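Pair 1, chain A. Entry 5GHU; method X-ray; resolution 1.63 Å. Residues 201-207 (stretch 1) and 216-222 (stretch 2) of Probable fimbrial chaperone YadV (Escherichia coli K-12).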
# COMPACT_ATOMS: atom_id res chain seq x y z
N SER A 201 6.36 28.85 10.41
CA SER A 201 4.98 28.50 10.73
C SER A 201 4.36 27.60 9.68
O SER A 201 3.25 27.85 9.23
CB SER A 201 4.15 29.76 10.90
OG SER A 201 4.69 30.55 11.95
N ALA A 202 5.06 26.55 9.31
CA ALA A 202 4.57 25.68 8.25
C ALA A 202 3.61 24.66 8.81
O ALA A 202 3.70 24.27 10.00
CB ALA A 202 5.70 24.99 7.58
N LYS A 203 2.71 24.22 7.96
CA LYS A 203 1.77 23.16 8.35
C LYS A 203 1.80 22.06 7.31
O LYS A 203 1.87 22.32 6.11
CB LYS A 203 0.33 23.70 8.45
CG LYS A 203 0.19 25.03 9.14
CD LYS A 203 -1.28 25.46 9.19
CE LYS A 203 -1.69 26.38 8.02
NZ LYS A 203 -2.32 25.69 6.86
N VAL A 204 1.64 20.81 7.78
CA VAL A 204 1.51 19.68 6.89
C VAL A 204 0.05 19.30 6.76
O VAL A 204 -0.70 19.37 7.74
CB VAL A 204 2.33 18.46 7.43
CG1 VAL A 204 2.05 17.19 6.64
CG2 VAL A 204 3.78 18.83 7.35
N HIS A 205 -0.38 18.99 5.53
CA HIS A 205 -1.71 18.45 5.34
C HIS A 205 -1.55 17.17 4.50
O HIS A 205 -0.69 17.12 3.62
CB HIS A 205 -2.62 19.49 4.63
CG HIS A 205 -4.04 19.03 4.48
ND1 HIS A 205 -4.45 18.25 3.43
CD2 HIS A 205 -5.11 19.19 5.28
CE1 HIS A 205 -5.75 18.00 3.56
NE2 HIS A 205 -6.16 18.54 4.70
N PHE A 206 -2.39 16.15 4.72
CA PHE A 206 -2.23 14.93 3.93
C PHE A 206 -3.54 14.18 3.86
O PHE A 206 -4.50 14.44 4.62
CB PHE A 206 -1.10 14.03 4.54
CG PHE A 206 -1.35 13.62 5.98
CD1 PHE A 206 -2.27 12.56 6.24
CD2 PHE A 206 -0.73 14.27 7.04
CE1 PHE A 206 -2.52 12.21 7.54
CE2 PHE A 206 -0.96 13.87 8.36
CZ PHE A 206 -1.86 12.83 8.58
N TYR A 207 -3.57 13.27 2.90
CA TYR A 207 -4.61 12.24 2.84
C TYR A 207 -3.94 10.89 2.88
O TYR A 207 -3.23 10.49 1.95
CB TYR A 207 -5.43 12.38 1.57
CG TYR A 207 -6.20 13.71 1.50
CD1 TYR A 207 -7.41 13.85 2.16
CD2 TYR A 207 -5.69 14.78 0.80
CE1 TYR A 207 -8.15 15.04 2.09
CE2 TYR A 207 -6.41 15.96 0.73
CZ TYR A 207 -7.63 16.08 1.40
OH TYR A 207 -8.38 17.28 1.33
N ILE A 216 -8.13 9.25 4.65
CA ILE A 216 -8.01 9.70 6.04
C ILE A 216 -7.31 11.03 6.02
O ILE A 216 -6.08 11.11 5.81
CB ILE A 216 -7.17 8.72 6.88
CG1 ILE A 216 -7.80 7.32 6.84
CG2 ILE A 216 -7.04 9.24 8.33
CD1 ILE A 216 -6.72 6.26 7.34
N GLU A 217 -8.08 12.10 6.20
CA GLU A 217 -7.46 13.42 6.19
C GLU A 217 -6.63 13.67 7.47
O GLU A 217 -7.05 13.23 8.56
CB GLU A 217 -8.57 14.48 6.03
CG GLU A 217 -7.98 15.88 5.85
CD GLU A 217 -9.08 16.93 5.64
OE1 GLU A 217 -10.29 16.61 5.88
OE2 GLU A 217 -8.68 18.04 5.28
N GLY A 218 -5.51 14.37 7.38
CA GLY A 218 -4.79 14.73 8.58
C GLY A 218 -3.98 16.00 8.40
O GLY A 218 -3.88 16.51 7.28
N ASN A 219 -3.47 16.53 9.49
CA ASN A 219 -2.65 17.72 9.47
C ASN A 219 -1.72 17.77 10.64
O ASN A 219 -1.98 17.11 11.68
CB ASN A 219 -3.57 18.96 9.41
CG ASN A 219 -4.30 19.19 10.72
OD1 ASN A 219 -5.36 18.57 10.99
ND2 ASN A 219 -3.77 20.07 11.53
N ALA A 220 -0.63 18.52 10.51
CA ALA A 220 0.29 18.70 11.63
C ALA A 220 0.98 20.05 11.51
O ALA A 220 1.19 20.54 10.41
CB ALA A 220 1.29 17.54 11.67
N ARG A 221 1.27 20.69 12.64
CA ARG A 221 1.98 21.97 12.61
C ARG A 221 3.44 21.70 12.93
O ARG A 221 3.75 20.96 13.85
CB ARG A 221 1.37 22.98 13.59
N LEU A 222 4.35 22.29 12.15
CA LEU A 222 5.77 22.11 12.42
C LEU A 222 6.24 23.23 13.33
O LEU A 222 7.35 23.14 13.85
CB LEU A 222 6.59 22.09 11.12
CG LEU A 222 6.23 21.01 10.09
CD1 LEU A 222 6.89 21.26 8.81
CD2 LEU A 222 6.69 19.64 10.60

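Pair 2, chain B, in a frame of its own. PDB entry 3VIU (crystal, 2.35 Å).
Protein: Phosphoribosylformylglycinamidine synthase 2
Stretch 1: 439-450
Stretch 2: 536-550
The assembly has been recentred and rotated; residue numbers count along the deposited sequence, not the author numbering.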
# COMPACT_ATOMS: atom_id res chain seq x y z
N THR B 439 25.08 8.17 -3.23
CA THR B 439 25.13 7.03 -4.14
C THR B 439 24.46 7.37 -5.45
O THR B 439 23.94 8.47 -5.64
CB THR B 439 24.40 5.80 -3.57
OG1 THR B 439 22.99 5.92 -3.83
CG2 THR B 439 24.63 5.67 -2.07
N ARG B 440 24.47 6.40 -6.36
CA ARG B 440 23.84 6.56 -7.66
C ARG B 440 22.51 5.83 -7.62
O ARG B 440 21.80 5.74 -8.62
CB ARG B 440 24.72 5.96 -8.73
CG ARG B 440 26.14 6.49 -8.69
CD ARG B 440 26.98 5.75 -9.69
NE ARG B 440 26.37 5.80 -11.00
CZ ARG B 440 26.78 5.07 -12.03
NH1 ARG B 440 27.81 4.25 -11.88
NH2 ARG B 440 26.16 5.18 -13.21
N LEU B 441 22.17 5.30 -6.45
CA LEU B 441 20.95 4.54 -6.26
C LEU B 441 19.68 5.36 -6.10
O LEU B 441 19.67 6.44 -5.50
CB LEU B 441 21.10 3.62 -5.05
CG LEU B 441 22.23 2.59 -5.15
CD1 LEU B 441 22.38 1.88 -3.82
CD2 LEU B 441 21.93 1.61 -6.28
N GLY B 442 18.61 4.81 -6.66
CA GLY B 442 17.30 5.43 -6.58
C GLY B 442 16.29 4.34 -6.31
O GLY B 442 16.37 3.25 -6.90
N VAL B 443 15.35 4.61 -5.41
CA VAL B 443 14.31 3.65 -5.06
C VAL B 443 12.98 4.15 -5.59
O VAL B 443 12.57 5.27 -5.28
CB VAL B 443 14.21 3.50 -3.54
CG1 VAL B 443 13.17 2.45 -3.19
CG2 VAL B 443 15.57 3.15 -2.96
N ALA B 444 12.30 3.33 -6.40
CA ALA B 444 11.01 3.71 -6.97
C ALA B 444 9.87 2.96 -6.28
O ALA B 444 10.02 1.80 -5.90
CB ALA B 444 11.00 3.42 -8.46
N ALA B 445 8.73 3.63 -6.13
CA ALA B 445 7.58 3.04 -5.46
C ALA B 445 6.25 3.53 -6.01
O ALA B 445 6.11 4.69 -6.42
CB ALA B 445 7.65 3.32 -3.97
N LYS B 446 5.26 2.65 -6.00
CA LYS B 446 3.94 3.00 -6.48
C LYS B 446 2.92 2.01 -5.91
O LYS B 446 3.26 0.86 -5.62
CB LYS B 446 3.92 2.96 -8.01
CG LYS B 446 3.05 4.04 -8.66
CD LYS B 446 1.59 3.78 -8.48
CE LYS B 446 0.76 4.86 -9.15
NZ LYS B 446 1.04 6.19 -8.55
N VAL B 447 1.69 2.46 -5.73
CA VAL B 447 0.62 1.61 -5.22
C VAL B 447 -0.55 1.78 -6.18
O VAL B 447 -0.88 2.90 -6.55
CB VAL B 447 0.21 2.01 -3.79
CG1 VAL B 447 -0.09 3.50 -3.73
CG2 VAL B 447 -1.01 1.23 -3.37
N ASP B 448 -1.16 0.68 -6.61
CA ASP B 448 -2.29 0.76 -7.55
C ASP B 448 -3.38 -0.27 -7.33
O ASP B 448 -3.19 -1.28 -6.66
CB ASP B 448 -1.84 0.55 -9.00
CG ASP B 448 -1.03 1.70 -9.56
OD1 ASP B 448 0.18 1.50 -9.76
OD2 ASP B 448 -1.61 2.79 -9.82
N GLN B 449 -4.53 0.01 -7.94
CA GLN B 449 -5.71 -0.85 -7.99
C GLN B 449 -6.84 -0.03 -8.59
O GLN B 449 -6.99 1.17 -8.30
CB GLN B 449 -6.09 -1.45 -6.63
CG GLN B 449 -7.05 -0.67 -5.77
CD GLN B 449 -8.50 -0.76 -6.21
OE1 GLN B 449 -9.06 -1.84 -6.43
NE2 GLN B 449 -9.13 0.40 -6.33
N ASN B 450 -7.59 -0.68 -9.47
CA ASN B 450 -8.70 -0.09 -10.18
C ASN B 450 -9.99 -0.77 -9.68
O ASN B 450 -10.24 -1.93 -9.97
CB ASN B 450 -8.49 -0.31 -11.68
CG ASN B 450 -9.60 0.29 -12.53
OD1 ASN B 450 -9.32 0.86 -13.59
ND2 ASN B 450 -10.85 0.17 -12.08
N PRO B 536 -16.00 -2.74 -3.45
CA PRO B 536 -15.40 -3.43 -4.60
C PRO B 536 -14.17 -4.14 -4.05
O PRO B 536 -13.49 -3.60 -3.20
CB PRO B 536 -15.01 -2.28 -5.53
CG PRO B 536 -16.08 -1.27 -5.26
CD PRO B 536 -16.18 -1.31 -3.74
N PRO B 537 -13.89 -5.37 -4.51
CA PRO B 537 -12.70 -6.06 -4.00
C PRO B 537 -11.52 -5.12 -4.22
O PRO B 537 -11.35 -4.59 -5.31
CB PRO B 537 -12.64 -7.32 -4.85
CG PRO B 537 -14.08 -7.61 -5.11
CD PRO B 537 -14.64 -6.23 -5.44
N THR B 538 -10.71 -4.90 -3.20
CA THR B 538 -9.61 -3.97 -3.34
C THR B 538 -8.25 -4.48 -2.89
O THR B 538 -7.96 -4.59 -1.70
CB THR B 538 -9.92 -2.66 -2.59
OG1 THR B 538 -11.12 -2.09 -3.10
CG2 THR B 538 -8.80 -1.66 -2.77
N ALA B 539 -7.40 -4.80 -3.86
CA ALA B 539 -6.05 -5.25 -3.57
C ALA B 539 -5.13 -4.08 -3.94
O ALA B 539 -4.82 -3.87 -5.11
CB ALA B 539 -5.71 -6.48 -4.40
N MSE B 540 -4.73 -3.32 -2.93
CA MSE B 540 -3.84 -2.20 -3.16
C MSE B 540 -2.42 -2.73 -3.17
O MSE B 540 -1.86 -3.08 -2.14
CB MSE B 540 -4.04 -1.15 -2.07
CG MSE B 540 -5.42 -0.51 -2.18
SE MSE B 540 -6.05 0.31 -0.54
CE MSE B 540 -7.25 1.63 -1.33
N VAL B 541 -1.86 -2.81 -4.37
CA VAL B 541 -0.53 -3.33 -4.59
C VAL B 541 0.56 -2.27 -4.60
O VAL B 541 0.52 -1.33 -5.39
CB VAL B 541 -0.47 -4.08 -5.94
CG1 VAL B 541 0.93 -4.64 -6.18
CG2 VAL B 541 -1.51 -5.20 -5.94
N GLY B 542 1.52 -2.44 -3.70
CA GLY B 542 2.63 -1.52 -3.60
C GLY B 542 3.86 -2.25 -4.12
O GLY B 542 4.14 -3.38 -3.71
N VAL B 543 4.59 -1.60 -5.02
CA VAL B 543 5.78 -2.20 -5.60
C VAL B 543 7.00 -1.31 -5.41
O VAL B 543 6.94 -0.10 -5.60
CB VAL B 543 5.61 -2.45 -7.12
CG1 VAL B 543 6.96 -2.83 -7.73
CG2 VAL B 543 4.60 -3.56 -7.35
N VAL B 544 8.11 -1.93 -5.03
CA VAL B 544 9.35 -1.21 -4.84
C VAL B 544 10.36 -1.74 -5.85
O VAL B 544 10.41 -2.93 -6.13
CB VAL B 544 9.91 -1.39 -3.41
CG1 VAL B 544 11.31 -0.79 -3.32
CG2 VAL B 544 9.00 -0.71 -2.40
N GLY B 545 11.16 -0.83 -6.40
CA GLY B 545 12.19 -1.21 -7.34
C GLY B 545 13.37 -0.28 -7.20
O GLY B 545 13.30 0.70 -6.47
N VAL B 546 14.47 -0.58 -7.88
CA VAL B 546 15.64 0.27 -7.79
C VAL B 546 16.16 0.62 -9.17
O VAL B 546 15.87 -0.07 -10.15
CB VAL B 546 16.77 -0.40 -6.99
CG1 VAL B 546 17.17 -1.71 -7.66
CG2 VAL B 546 17.96 0.54 -6.89
N LEU B 547 16.93 1.70 -9.25
CA LEU B 547 17.49 2.15 -10.51
C LEU B 547 18.65 3.10 -10.24
O LEU B 547 18.93 3.44 -9.09
CB LEU B 547 16.43 2.88 -11.34
CG LEU B 547 15.94 4.23 -10.82
CD1 LEU B 547 15.15 4.93 -11.91
CD2 LEU B 547 15.07 4.05 -9.58
N GLU B 548 19.35 3.51 -11.29
CA GLU B 548 20.44 4.45 -11.14
C GLU B 548 19.80 5.78 -11.44
O GLU B 548 19.30 5.99 -12.54
CB GLU B 548 21.56 4.18 -12.14
CG GLU B 548 22.23 2.83 -11.97
CD GLU B 548 23.57 2.74 -12.69
OE1 GLU B 548 23.61 3.05 -13.91
OE2 GLU B 548 24.58 2.37 -12.03
N VAL B 549 19.79 6.66 -10.45
CA VAL B 549 19.20 7.98 -10.59
C VAL B 549 19.58 8.65 -11.91
O VAL B 549 18.82 9.44 -12.47
CB VAL B 549 19.63 8.88 -9.44
CG1 VAL B 549 18.96 10.23 -9.54
CG2 VAL B 549 19.29 8.22 -8.13
N ASP B 550 20.77 8.32 -12.41
CA ASP B 550 21.23 8.91 -13.66
C ASP B 550 20.55 8.33 -14.89
O ASP B 550 20.64 8.89 -15.97
CB ASP B 550 22.74 8.75 -13.79
CG ASP B 550 23.31 9.63 -14.86
OD1 ASP B 550 23.22 10.87 -14.72
OD2 ASP B 550 23.84 9.09 -15.85

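Where do the two contacts differ most sharply? At the position shared by F206(A) in pair 1 and K446(B) in pair 2, the backbones coincide but the side chains part. F206(A), with chi1 at 59° (p), folds its ring over the facing strand, so that CA of G218(A) lies 3.7 Å from the ring centroid, over its face. G218(A) makes this possible: an ideal CB there would come within 2.2 Å of CZ of F206(A), a clash. In pair 2 the matching residue is V543(B), whose side chain shares a face of the sheet with K446(B). The lysine leads its end away, and the nearest approach of its side chain to the other stretch is CB of K446(B) to O of V543(B), at 4.9 Å.

What geometry do they share? Each is a pair of antiparallel strands with 168° between their directions, and 14 residues superpose with an RMSD of 0.6 Å. The hydrogen-bonded pair V204(A) and A220(A) matches A444(B) and G545(B). In pair 1, N of V204(A) donates to O of A220(A) at 2.7 Å, and N of A220(A) returns a bond to O of V204(A) at 2.9 Å. In pair 2, N of A444(B) reaches O of G545(B) at 2.8 Å, while N of G545(B) reaches O of A444(B) at 2.9 Å. Backbone atoms alone make these ladders, so they tolerate very different side chains.

How is the face carrying H205(A) and E217(A) filled? In pair 1 it is polar: NE2 of H205(A) donates a hydrogen bond to OE2 of E217(A) at 2.6 Å, a diagonal link in which the carboxylate oxygen lies at the ring edge. The matching residues, A445(B) and G542(B), can offer no such bond. Apolar contact appears instead on this face of pair 2, where CG1 of V443(B) meets CG1 of V544(B) at 3.7 Å; these valines match K203(A) and N219(A), whose side-chain ends lead away from the opposing strand.

Which packing solution comes closest to being shared? L222(A) and L547(B) match, with side-chain centres 0.4 Å apart, despite different chi1 wells, m and p. CD1 of L222(A) packs 4.1 Å from CB of A202(A) and 4.2 Å from CG2 of V204(A). In pair 2, CD2 of L547(B) lies 4.3 Å from CB of A444(B), but A202(A) is replaced by G442(B). An ideal CB on that glycine would be tight against both CD2 of L547(B), at 3.3 Å, and CG2 of V549(B), at 3.1 Å.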